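Acetoin utilization protein AcuB, putative (Vibrio cholerae, PDB 2O16) is of unknown function but carries a pair of CBS domains, which in many proteins bind adenine nucleotides, so it probably has a regulatory role. Local coordinates at residues D9-H14 with V119-I124. Numbering follows the deposited sequence.
Sequences DMMTRH and VLVGII
M11 lies lengthwise along the strand 119-124, its sulphur lodged over the flat strip of backbone at G122, where no side chain stands in the way: SD is 3.9 Å from G122 CA. CG sits between the backbone N and the carbonyl carbon (chi1 65°), and the chain runs straight from there, carrying CE on to V121, 3.6 Å from V121 O and 4.1 Å from V121 CG2. That methyl also lies over one face of the R13 guanidinium, offset toward its rim. The strand that M11 spans carries a classic beta bulge here, V121 and G122 together standing opposite the single residue V114 of strand 112-116. T12 and I123 form an antiparallel hydrogen-bonded pair, T12 N to I123 O at 2.9 Å and I123 N to T12 O at 3.0 Å; the short strand 12-13, from the first CBS sequence repeat, thus borders the sheet of the second. On the face bearing T12 and I123, T12 CB rests on I123 CG1 (3.9 Å), while OG1 is hydrogen-bonded to D128 OD1. M10 is bent at chi2 and chi3, its side chain crossing that of I124 at about a right angle with SD near I124 CG2, and F129 of helix 126-141 touches both. Where the strands part, a water accepts from H14 N.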
loop_
_atom_site.group_PDB
_atom_site.type_symbol
_atom_site.label_atom_id
_atom_site.label_comp_id
_atom_site.label_asym_id
_atom_site.label_seq_id
_atom_site.Cartn_x
_atom_site.Cartn_y
_atom_site.Cartn_z
ATOM N N ASP A 9 -0.046 -14.330 3.768
ATOM C CA ASP A 9 -1.299 -15.038 4.067
ATOM C C ASP A 9 -2.485 -14.076 4.120
ATOM O O ASP A 9 -3.644 -14.487 3.952
ATOM C CB ASP A 9 -1.186 -15.801 5.407
ATOM C CG ASP A 9 -0.173 -16.936 5.370
ATOM O OD1 ASP A 9 0.065 -17.499 4.280
ATOM O OD2 ASP A 9 0.375 -17.294 6.453
ATOM N N MET A 10 -2.213 -12.785 4.306
ATOM C CA MET A 10 -3.288 -11.809 4.514
ATOM C C MET A 10 -3.223 -10.564 3.647
ATOM O O MET A 10 -4.162 -9.753 3.658
ATOM C CB MET A 10 -3.346 -11.411 6.002
ATOM C CG MET A 10 -2.056 -10.768 6.538
ATOM S SD MET A 10 -1.978 -8.999 6.110
ATOM C CE MET A 10 -3.155 -8.323 7.284
ATOM N N MET A 11 -2.122 -10.391 2.913
ATOM C CA MET A 11 -1.933 -9.202 2.061
ATOM C C MET A 11 -2.894 -9.219 0.892
ATOM O O MET A 11 -3.376 -10.284 0.491
ATOM C CB MET A 11 -0.494 -9.116 1.539
ATOM C CG MET A 11 -0.084 -10.240 0.602
ATOM S SD MET A 11 1.619 -10.170 0.101
ATOM C CE MET A 11 1.719 -11.467 -1.135
ATOM N N THR A 12 -3.164 -8.036 0.353
ATOM C CA THR A 12 -3.854 -7.869 -0.910
ATOM C C THR A 12 -2.845 -8.216 -2.008
ATOM O O THR A 12 -1.808 -7.560 -2.131
ATOM C CB THR A 12 -4.374 -6.404 -1.065
ATOM O OG1 THR A 12 -5.430 -6.162 -0.129
ATOM C CG2 THR A 12 -4.872 -6.095 -2.467
ATOM N N ARG A 13 -3.143 -9.248 -2.796
ATOM C CA ARG A 13 -2.247 -9.640 -3.875
ATOM C C ARG A 13 -2.641 -8.900 -5.174
ATOM O O ARG A 13 -3.714 -8.329 -5.258
ATOM C CB ARG A 13 -2.278 -11.169 -4.060
ATOM C CG ARG A 13 -1.939 -11.953 -2.802
ATOM C CD ARG A 13 -1.816 -13.451 -3.099
ATOM N NE ARG A 13 -1.453 -14.226 -1.908
ATOM C CZ ARG A 13 -0.259 -14.781 -1.698
ATOM N NH1 ARG A 13 0.706 -14.660 -2.603
ATOM N NH2 ARG A 13 -0.034 -15.469 -0.580
ATOM N N HIS A 14 -1.776 -8.904 -6.177
ATOM C CA HIS A 14 -2.074 -8.184 -7.442
ATOM C C HIS A 14 -2.648 -6.780 -7.236
ATOM O O HIS A 14 -3.685 -6.464 -7.812
ATOM C CB HIS A 14 -3.083 -8.952 -8.331
ATOM C CG HIS A 14 -2.917 -10.430 -8.302
ATOM N ND1 HIS A 14 -1.747 -11.055 -8.685
ATOM C CD2 HIS A 14 -3.777 -11.416 -7.946
ATOM C CE1 HIS A 14 -1.890 -12.363 -8.555
ATOM N NE2 HIS A 14 -3.113 -12.607 -8.111
ATOM N N VAL A 119 10.537 -7.024 -6.713
ATOM C CA VAL A 119 9.178 -7.086 -7.327
ATOM C C VAL A 119 8.078 -6.911 -6.287
ATOM O O VAL A 119 8.097 -7.568 -5.237
ATOM C CB VAL A 119 8.885 -8.426 -8.054
ATOM C CG1 VAL A 119 7.457 -8.414 -8.684
ATOM C CG2 VAL A 119 9.942 -8.714 -9.126
ATOM N N LEU A 120 7.126 -6.036 -6.589
ATOM C CA LEU A 120 5.961 -5.855 -5.727
ATOM C C LEU A 120 5.046 -7.068 -5.851
ATOM O O LEU A 120 4.547 -7.338 -6.952
ATOM C CB LEU A 120 5.201 -4.607 -6.152
ATOM C CG LEU A 120 3.971 -4.318 -5.295
ATOM C CD1 LEU A 120 4.376 -3.751 -3.926
ATOM C CD2 LEU A 120 3.121 -3.361 -6.056
ATOM N N VAL A 121 4.858 -7.821 -4.760
ATOM C CA VAL A 121 3.963 -8.984 -4.781
ATOM C C VAL A 121 2.620 -8.738 -4.058
ATOM O O VAL A 121 1.647 -9.508 -4.181
ATOM C CB VAL A 121 4.688 -10.264 -4.253
ATOM C CG1 VAL A 121 5.868 -10.595 -5.178
ATOM C CG2 VAL A 121 5.181 -10.085 -2.794
ATOM N N GLY A 122 2.549 -7.656 -3.296
ATOM C CA GLY A 122 1.303 -7.383 -2.588
ATOM C C GLY A 122 1.395 -6.091 -1.807
ATOM O O GLY A 122 2.437 -5.452 -1.796
ATOM N N ILE A 123 0.294 -5.720 -1.147
ATOM C CA ILE A 123 0.300 -4.619 -0.171
ATOM C C ILE A 123 -0.474 -5.031 1.069
ATOM O O ILE A 123 -1.391 -5.855 0.980
ATOM C CB ILE A 123 -0.323 -3.294 -0.721
ATOM C CG1 ILE A 123 -1.776 -3.519 -1.219
ATOM C CG2 ILE A 123 0.621 -2.689 -1.808
ATOM C CD1 ILE A 123 -2.540 -2.201 -1.659
ATOM N N ILE A 124 -0.089 -4.468 2.221
ATOM C CA ILE A 124 -0.893 -4.604 3.430
ATOM C C ILE A 124 -1.568 -3.273 3.679
ATOM O O ILE A 124 -0.887 -2.253 3.821
ATOM C CB ILE A 124 -0.039 -4.921 4.681
ATOM C CG1 ILE A 124 0.827 -6.172 4.474
ATOM C CG2 ILE A 124 -0.966 -5.043 5.923
ATOM C CD1 ILE A 124 1.819 -6.382 5.623
HETATM O O HOH W 1 0.447 -10.661 -6.076
#